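Local coordinates for protein immunoreactive 84kD antigen PG93 (PDB 5M11) that is an essential cell-surface component of the type-IX secretion system of Porphyromonas gingivalis and binds calcium and zinc ions, at residues A[380-385]-A[397-402]; A[385-390]-A[427-432]. One frame throughout, in Å; residues are numbered along the deposited sequence.

Contact 1 of 2, residues A[380-385]-A[397-402]; sequences NGDPDH and EFKDGK. With ZN (zinc ion), chain D.
A zinc site sits at the end of one four-stranded antiparallel propeller blade, where the loop between strands 373-378 and 386-390 meets the end of strand 394-399 and the turn after it. The loop makes a type I beta turn from Asp382 to His385, which puts two carboxylates on the same metal. Asp382, its CG anti to the backbone N, grips the zinc with both oxygens, OD1 and OD2 each 2.2 Å from ZN. Asp384 gives a single oxygen, OD2, 2.1 Å from ZN. From the strand side Lys399 reaches over with a chain bent at chi2 and chi4, so that NZ coordinates ZN at 2.1 Å. An amine that binds a metal must do so through its lone pair, so this lysine is probably neutral, its pKa lowered by the zinc. Asp400 lies beside Asp384, pointing the same way, with carboxylate planes 38° apart; it does not bind the ion here, but its OD1 is a close second-shell partner 2.8 Å from Lys399 NZ, a salt bridge if NZ kept its charge. The crowding of carboxylates is presumably offset mainly by the zinc. The backbones meet through a weak hydrogen bond from Asp400 N to Asp384 O and CA-H...O contacts from Lys399 CA to that oxygen and from His385 CA to Phe398 O. Farther back along the lysine chain, CD passes obliquely by CD2 and CG of the His385 ring. Glu397 stretches an extended chain to the ring, while its other oxygen, OE1, is held by Tyr407 OH. The His385 NE2 proton points at the anti lone pair of Glu397 OE2, 2.8 Å from NE2 and only 7° out of the ring plane.

Contact 2 of 2, residues A[385-390]-A[427-432]; sequences HFFVGT and IAFDNK
Phe429, Ile427 and Phe387 carry this contact, a buried apolar meeting between two neighbouring blades of a beta-propeller. Strand 386-390 is the second strand of its blade, and strand 427-429 belongs to 422-429, the first strand of the next sheet and one of its two edges. The two run nearly antiparallel, at 163°, yet their axes come no closer than 8.3 Å, too far for backbone pairing. The side chains fill the gap instead. Phe387 and Phe429 both place CG anti to the carbonyl carbon, beside the backbone N, and point at each other across the interface. Their side chains cross at about a right angle, and the rings meet rim to rim, neither lying over the face of the other, with planes 52° apart and centroids 6.0 Å apart. The closest touch is Phe387 CD2 to Phe429 CZ at 3.6 Å; that CZ tip comes in near the plane of the Phe387 ring, and Phe387 CE2 is its next neighbour. Ile427 works two residues back along the strand. Its CG1 takes the crowded position between the backbone N and the carbonyl carbon (chi1 50°), and the chain then extends to drive CD1 against the other strand. There CD1 rests on the backbone, 3.6 Å from Phe387 O and 3.6 Å from Gly389 N, with Val388 C also close, while Phe387 CB flanks it at 4.3 Å. Ala377 of strand 373-378, the sheet neighbour of 386-390, touches both Ile427 and Phe429. Between 385-390 and 427-432 no hydrogen bond is made, so cohesion here comes from van der Waals contact and the burial of apolar groups.

Overall arrangement
Contacts 1 and 2 share His385, and their centres are 10 Å apart. Contact 1 lies at the metal-binding end of one blade, while contact 2 joins the middle of that blade to the sheet that begins with strand 422-429. Strands 386-390 and 394-399, neighbours in the sheet, link them directly: Phe398 N probably hydrogen-bonds to Phe386 O, 2.9 Å away, and Glu397 CD packs on Phe387 CZ at 3.4 Å. Glu397 therefore touches the aromatic side of contact 2 while holding the histidine of contact 1. The zinc belongs to contact 1 alone; the Phe387 side chain lies about 8 Å from that of its ligand Lys399.

Contact 1 of 2, residues A[380-385]-A[397-402]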
ATOM      1  N   ASN A 380     -28.231  -2.737  -1.230  1.00 70.13           N
ATOM      2  CA  ASN A 380     -28.571  -4.112  -1.604  1.00 69.98           C
ATOM      3  C   ASN A 380     -29.304  -4.018  -2.934  1.00 75.82           C
ATOM      4  O   ASN A 380     -30.210  -3.190  -3.071  1.00 77.75           O
ATOM      5  CB  ASN A 380     -29.449  -4.786  -0.518  1.00 68.98           C
ATOM      6  CG  ASN A 380     -29.639  -4.015   0.789  1.00 76.77           C
ATOM      7  OD1 ASN A 380     -28.706  -3.863   1.585  1.00 57.74           O
ATOM      8  ND2 ASN A 380     -30.866  -3.552   1.060  1.00 66.69           N
ATOM      9  N   GLY A 381     -28.862  -4.767  -3.928  1.00 72.41           N
ATOM     10  CA  GLY A 381     -29.499  -4.733  -5.241  1.00 74.30           C
ATOM     11  C   GLY A 381     -29.015  -3.677  -6.223  1.00 78.51           C
ATOM     12  O   GLY A 381     -29.051  -3.922  -7.433  1.00 80.52           O
ATOM     13  N   ASP A 382     -28.580  -2.492  -5.745  1.00 72.54           N
ATOM     14  CA  ASP A 382     -28.100  -1.453  -6.666  1.00 72.02           C
ATOM     15  C   ASP A 382     -26.586  -1.169  -6.420  1.00 72.39           C
ATOM     16  O   ASP A 382     -26.242  -0.336  -5.583  1.00 70.83           O
ATOM     17  CB  ASP A 382     -28.971  -0.177  -6.579  1.00 74.80           C
ATOM     18  CG  ASP A 382     -28.903   0.770  -7.774  1.00 89.12           C
ATOM     19  OD1 ASP A 382     -29.647   1.782  -7.780  1.00 92.72           O
ATOM     20  OD2 ASP A 382     -28.089   0.523  -8.692  1.00 93.12           O
ATOM     21  N   PRO A 383     -25.670  -1.868  -7.140  1.00 68.34           N
ATOM     22  CA  PRO A 383     -24.225  -1.632  -6.944  1.00 66.70           C
ATOM     23  C   PRO A 383     -23.764  -0.203  -7.180  1.00 70.83           C
ATOM     24  O   PRO A 383     -22.837   0.227  -6.497  1.00 69.19           O
ATOM     25  CB  PRO A 383     -23.562  -2.550  -7.983  1.00 68.73           C
ATOM     26  CG  PRO A 383     -24.629  -2.881  -8.963  1.00 75.22           C
ATOM     27  CD  PRO A 383     -25.897  -2.905  -8.166  1.00 71.19           C
ATOM     28  N   ASP A 384     -24.380   0.519  -8.146  1.00 69.65           N
ATOM     29  CA  ASP A 384     -23.977   1.886  -8.457  1.00 70.90           C
ATOM     30  C   ASP A 384     -24.589   2.888  -7.485  1.00 73.19           C
ATOM     31  O   ASP A 384     -24.253   4.062  -7.553  1.00 73.87           O
ATOM     32  CB  ASP A 384     -24.238   2.282  -9.926  1.00 76.17           C
ATOM     33  CG  ASP A 384     -25.523   1.785 -10.558  1.00 97.75           C
ATOM     34  OD1 ASP A 384     -25.444   0.886 -11.436  1.00 99.31           O
ATOM     35  OD2 ASP A 384     -26.602   2.361 -10.251  1.00109.73           O
ATOM     36  N   HIS A 385     -25.406   2.422  -6.539  1.00 68.83           N
ATOM     37  CA  HIS A 385     -26.019   3.264  -5.520  1.00 68.92           C
ATOM     38  C   HIS A 385     -25.335   3.005  -4.185  1.00 66.84           C
ATOM     39  O   HIS A 385     -25.579   1.984  -3.535  1.00 66.17           O
ATOM     40  CB  HIS A 385     -27.545   3.040  -5.440  1.00 71.75           C
ATOM     41  CG  HIS A 385     -28.292   4.036  -4.594  1.00 76.98           C
ATOM     42  ND1 HIS A 385     -29.354   3.642  -3.781  1.00 79.26           N
ATOM     43  CD2 HIS A 385     -28.127   5.378  -4.473  1.00 79.89           C
ATOM     44  CE1 HIS A 385     -29.782   4.747  -3.190  1.00 79.43           C
ATOM     45  NE2 HIS A 385     -29.075   5.815  -3.576  1.00 80.31           N
ATOM     46  N   GLU A 397     -23.873  11.015  -1.708  1.00 64.02           N
ATOM     47  CA  GLU A 397     -24.654  10.028  -2.437  1.00 62.40           C
ATOM     48  C   GLU A 397     -24.075   9.872  -3.817  1.00 67.59           C
ATOM     49  O   GLU A 397     -23.911  10.863  -4.547  1.00 69.72           O
ATOM     50  CB  GLU A 397     -26.140  10.431  -2.509  1.00 64.67           C
ATOM     51  CG  GLU A 397     -27.043   9.322  -3.025  1.00 70.66           C
ATOM     52  CD  GLU A 397     -28.540   9.485  -2.838  1.00 92.92           C
ATOM     53  OE1 GLU A 397     -28.971  10.484  -2.224  1.00 93.57           O
ATOM     54  OE2 GLU A 397     -29.286   8.589  -3.289  1.00 90.47           O
ATOM     55  N   PHE A 398     -23.757   8.627  -4.171  1.00 62.06           N
ATOM     56  CA  PHE A 398     -23.269   8.281  -5.496  1.00 61.95           C
ATOM     57  C   PHE A 398     -24.337   7.452  -6.181  1.00 66.65           C
ATOM     58  O   PHE A 398     -25.018   6.660  -5.517  1.00 64.65           O
ATOM     59  CB  PHE A 398     -21.927   7.565  -5.421  1.00 61.88           C
ATOM     60  CG  PHE A 398     -20.791   8.483  -5.022  1.00 63.91           C
ATOM     61  CD1 PHE A 398     -19.977   9.069  -5.982  1.00 67.73           C
ATOM     62  CD2 PHE A 398     -20.546   8.775  -3.681  1.00 64.80           C
ATOM     63  CE1 PHE A 398     -18.941   9.931  -5.610  1.00 69.23           C
ATOM     64  CE2 PHE A 398     -19.516   9.646  -3.314  1.00 67.80           C
ATOM     65  CZ  PHE A 398     -18.715  10.210  -4.278  1.00 67.13           C
ATOM     66  N   LYS A 399     -24.568   7.722  -7.478  1.00 65.70           N
ATOM     67  CA  LYS A 399     -25.586   7.039  -8.269  1.00 66.40           C
ATOM     68  C   LYS A 399     -25.196   7.056  -9.760  1.00 75.41           C
ATOM     69  O   LYS A 399     -24.985   8.130 -10.353  1.00 77.81           O
ATOM     70  CB  LYS A 399     -26.970   7.673  -8.021  1.00 69.44           C
ATOM     71  CG  LYS A 399     -28.164   6.971  -8.672  1.00 88.57           C
ATOM     72  CD  LYS A 399     -28.772   5.857  -7.831  1.00100.96           C
ATOM     73  CE  LYS A 399     -29.941   5.186  -8.518  1.00115.30           C
ATOM     74  NZ  LYS A 399     -29.520   4.329  -9.662  1.00123.46           N
ATOM     75  N   ASP A 400     -25.084   5.842 -10.348  1.00 72.33           N
ATOM     76  CA  ASP A 400     -24.755   5.581 -11.753  1.00 74.42           C
ATOM     77  C   ASP A 400     -23.466   6.308 -12.241  1.00 79.17           C
ATOM     78  O   ASP A 400     -23.460   6.935 -13.307  1.00 80.80           O
ATOM     79  CB  ASP A 400     -25.955   5.892 -12.674  1.00 79.38           C
ATOM     80  CG  ASP A 400     -26.984   4.778 -12.681  1.00 95.26           C
ATOM     81  OD1 ASP A 400     -27.990   4.898 -11.953  1.00 97.20           O
ATOM     82  OD2 ASP A 400     -26.760   3.764 -13.385  1.00102.14           O
ATOM     83  N   GLY A 401     -22.387   6.162 -11.468  1.00 74.05           N
ATOM     84  CA  GLY A 401     -21.060   6.684 -11.795  1.00 74.03           C
ATOM     85  C   GLY A 401     -20.811   8.169 -11.632  1.00 77.75           C
ATOM     86  O   GLY A 401     -19.859   8.700 -12.224  1.00 78.21           O
ATOM     87  N   LYS A 402     -21.645   8.843 -10.814  1.00 73.14           N
ATOM     88  CA  LYS A 402     -21.550  10.281 -10.536  1.00 74.72           C
ATOM     89  C   LYS A 402     -22.044  10.577  -9.124  1.00 76.66           C
ATOM     90  O   LYS A 402     -22.841   9.801  -8.591  1.00 75.58           O
ATOM     91  CB  LYS A 402     -22.381  11.091 -11.562  1.00 80.49           C
ATOM     92  CG  LYS A 402     -21.783  11.208 -12.967  1.00 92.09           C
ATOM     93  CD  LYS A 402     -22.716  11.913 -13.932  1.00105.10           C
ATOM     94  CE  LYS A 402     -22.215  11.844 -15.358  1.00121.08           C
ATOM     95  NZ  LYS A 402     -23.042  12.677 -16.274  1.00133.04           N
TER
HETATM   96 ZN    ZN D 803     -28.645   2.420  -9.605  1.00106.34          ZN

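Contact 2 of 2, residues A[385-390]-A[427-432]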
ATOM      1  N   HIS A 385     -25.406   2.422  -6.539  1.00 68.83           N
ATOM      2  CA  HIS A 385     -26.019   3.264  -5.520  1.00 68.92           C
ATOM      3  C   HIS A 385     -25.335   3.005  -4.185  1.00 66.84           C
ATOM      4  O   HIS A 385     -25.579   1.984  -3.535  1.00 66.17           O
ATOM      5  CB  HIS A 385     -27.545   3.040  -5.440  1.00 71.75           C
ATOM      6  CG  HIS A 385     -28.292   4.036  -4.594  1.00 76.98           C
ATOM      7  ND1 HIS A 385     -29.354   3.642  -3.781  1.00 79.26           N
ATOM      8  CD2 HIS A 385     -28.127   5.378  -4.473  1.00 79.89           C
ATOM      9  CE1 HIS A 385     -29.782   4.747  -3.190  1.00 79.43           C
ATOM     10  NE2 HIS A 385     -29.075   5.815  -3.576  1.00 80.31           N
ATOM     11  N   PHE A 386     -24.437   3.915  -3.804  1.00 58.72           N
ATOM     12  CA  PHE A 386     -23.709   3.826  -2.547  1.00 55.08           C
ATOM     13  C   PHE A 386     -23.563   5.207  -1.939  1.00 59.40           C
ATOM     14  O   PHE A 386     -23.661   6.208  -2.651  1.00 60.56           O
ATOM     15  CB  PHE A 386     -22.330   3.139  -2.721  1.00 54.50           C
ATOM     16  CG  PHE A 386     -21.364   3.804  -3.680  1.00 54.94           C
ATOM     17  CD1 PHE A 386     -20.428   4.721  -3.223  1.00 56.96           C
ATOM     18  CD2 PHE A 386     -21.373   3.486  -5.036  1.00 55.57           C
ATOM     19  CE1 PHE A 386     -19.529   5.325  -4.107  1.00 58.35           C
ATOM     20  CE2 PHE A 386     -20.484   4.098  -5.922  1.00 58.53           C
ATOM     21  CZ  PHE A 386     -19.559   5.004  -5.451  1.00 57.27           C
ATOM     22  N   PHE A 387     -23.331   5.250  -0.619  1.00 55.52           N
ATOM     23  CA  PHE A 387     -23.117   6.462   0.168  1.00 56.42           C
ATOM     24  C   PHE A 387     -21.685   6.508   0.703  1.00 60.85           C
ATOM     25  O   PHE A 387     -21.049   5.457   0.905  1.00 59.34           O
ATOM     26  CB  PHE A 387     -24.125   6.558   1.329  1.00 58.28           C
ATOM     27  CG  PHE A 387     -25.496   7.069   0.943  1.00 60.94           C
ATOM     28  CD1 PHE A 387     -25.794   8.429   1.008  1.00 66.28           C
ATOM     29  CD2 PHE A 387     -26.489   6.194   0.526  1.00 61.76           C
ATOM     30  CE1 PHE A 387     -27.061   8.901   0.647  1.00 68.09           C
ATOM     31  CE2 PHE A 387     -27.747   6.669   0.150  1.00 66.10           C
ATOM     32  CZ  PHE A 387     -28.028   8.016   0.225  1.00 66.17           C
ATOM     33  N   VAL A 388     -21.166   7.736   0.901  1.00 58.63           N
ATOM     34  CA  VAL A 388     -19.814   7.960   1.421  1.00 58.61           C
ATOM     35  C   VAL A 388     -19.852   8.988   2.565  1.00 64.24           C
ATOM     36  O   VAL A 388     -20.413  10.069   2.421  1.00 65.55           O
ATOM     37  CB  VAL A 388     -18.797   8.366   0.320  1.00 62.66           C
ATOM     38  CG1 VAL A 388     -17.394   8.559   0.903  1.00 62.50           C
ATOM     39  CG2 VAL A 388     -18.767   7.334  -0.803  1.00 61.38           C
ATOM     40  N   GLY A 389     -19.231   8.627   3.679  1.00 60.41           N
ATOM     41  CA  GLY A 389     -19.124   9.487   4.845  1.00 61.82           C
ATOM     42  C   GLY A 389     -17.758  10.124   4.909  1.00 68.21           C
ATOM     43  O   GLY A 389     -16.745   9.416   4.978  1.00 68.37           O
ATOM     44  N   THR A 390     -17.724  11.465   4.827  1.00 65.98           N
ATOM     45  CA  THR A 390     -16.495  12.243   4.930  1.00 67.75           C
ATOM     46  C   THR A 390     -16.367  12.798   6.344  1.00 72.86           C
ATOM     47  O   THR A 390     -17.360  13.238   6.940  1.00 73.06           O
ATOM     48  CB  THR A 390     -16.426  13.366   3.895  1.00 81.81           C
ATOM     49  OG1 THR A 390     -17.558  14.214   4.055  1.00 85.71           O
ATOM     50  CG2 THR A 390     -16.319  12.850   2.460  1.00 79.35           C
ATOM     51  N   ILE A 427     -21.303   4.004   8.700  1.00 48.95           N
ATOM     52  CA  ILE A 427     -22.511   3.984   7.843  1.00 48.11           C
ATOM     53  C   ILE A 427     -22.784   2.588   7.267  1.00 52.57           C
ATOM     54  O   ILE A 427     -21.885   1.969   6.683  1.00 53.22           O
ATOM     55  CB  ILE A 427     -22.512   5.046   6.701  1.00 50.57           C
ATOM     56  CG1 ILE A 427     -21.200   5.025   5.861  1.00 49.91           C
ATOM     57  CG2 ILE A 427     -22.819   6.422   7.268  1.00 52.16           C
ATOM     58  CD1 ILE A 427     -21.265   5.734   4.466  1.00 54.93           C
ATOM     59  N   ALA A 428     -24.049   2.122   7.385  1.00 47.37           N
ATOM     60  CA  ALA A 428     -24.476   0.831   6.844  1.00 45.63           C
ATOM     61  C   ALA A 428     -25.941   0.887   6.398  1.00 51.93           C
ATOM     62  O   ALA A 428     -26.648   1.841   6.725  1.00 50.20           O
ATOM     63  CB  ALA A 428     -24.273  -0.263   7.882  1.00 45.37           C
ATOM     64  N   PHE A 429     -26.381  -0.124   5.622  1.00 51.14           N
ATOM     65  CA  PHE A 429     -27.767  -0.274   5.139  1.00 51.90           C
ATOM     66  C   PHE A 429     -28.477  -1.424   5.867  1.00 57.92           C
ATOM     67  O   PHE A 429     -27.846  -2.450   6.165  1.00 56.10           O
ATOM     68  CB  PHE A 429     -27.807  -0.544   3.615  1.00 53.02           C
ATOM     69  CG  PHE A 429     -27.745   0.656   2.701  1.00 54.79           C
ATOM     70  CD1 PHE A 429     -28.896   1.353   2.362  1.00 58.77           C
ATOM     71  CD2 PHE A 429     -26.541   1.058   2.132  1.00 56.69           C
ATOM     72  CE1 PHE A 429     -28.840   2.446   1.488  1.00 60.82           C
ATOM     73  CE2 PHE A 429     -26.484   2.155   1.255  1.00 60.04           C
ATOM     74  CZ  PHE A 429     -27.631   2.840   0.939  1.00 59.39           C
ATOM     75  N   ASP A 430     -29.791  -1.294   6.104  1.00 58.01           N
ATOM     76  CA  ASP A 430     -30.521  -2.396   6.742  1.00 59.36           C
ATOM     77  C   ASP A 430     -31.136  -3.313   5.669  1.00 65.60           C
ATOM     78  O   ASP A 430     -31.048  -3.017   4.471  1.00 64.53           O
ATOM     79  CB  ASP A 430     -31.566  -1.902   7.766  1.00 62.16           C
ATOM     80  CG  ASP A 430     -32.678  -1.019   7.248  1.00 74.39           C
ATOM     81  OD1 ASP A 430     -32.962  -1.070   6.033  1.00 75.90           O
ATOM     82  OD2 ASP A 430     -33.329  -0.343   8.073  1.00 80.30           O
ATOM     83  N   ASN A 431     -31.739  -4.437   6.104  1.00 65.07           N
ATOM     84  CA  ASN A 431     -32.373  -5.409   5.201  1.00 66.18           C
ATOM     85  C   ASN A 431     -33.578  -4.768   4.468  1.00 71.82           C
ATOM     86  O   ASN A 431     -33.996  -5.285   3.426  1.00 73.15           O
ATOM     87  CB  ASN A 431     -32.814  -6.652   5.982  1.00 67.76           C
ATOM     88  CG  ASN A 431     -34.036  -6.422   6.848  1.00107.07           C
ATOM     89  OD1 ASN A 431     -34.075  -5.521   7.700  1.00106.34           O
ATOM     90  ND2 ASN A 431     -35.079  -7.205   6.608  1.00102.15           N
ATOM     91  N   LYS A 432     -34.128  -3.651   5.024  1.00 66.87           N
ATOM     92  CA  LYS A 432     -35.264  -2.927   4.462  1.00 67.45           C
ATOM     93  C   LYS A 432     -34.839  -1.803   3.465  1.00 69.74           C
ATOM     94  O   LYS A 432     -35.705  -1.156   2.868  1.00 71.11           O
ATOM     95  CB  LYS A 432     -36.130  -2.369   5.586  1.00 70.87           C
ATOM     96  CG  LYS A 432     -37.245  -3.331   5.971  1.00 90.25           C
ATOM     97  CD  LYS A 432     -37.683  -3.178   7.423  1.00103.09           C
ATOM     98  CE  LYS A 432     -36.884  -4.036   8.385  1.00113.98           C
ATOM     99  NZ  LYS A 432     -37.107  -5.490   8.161  1.00122.48           N
TER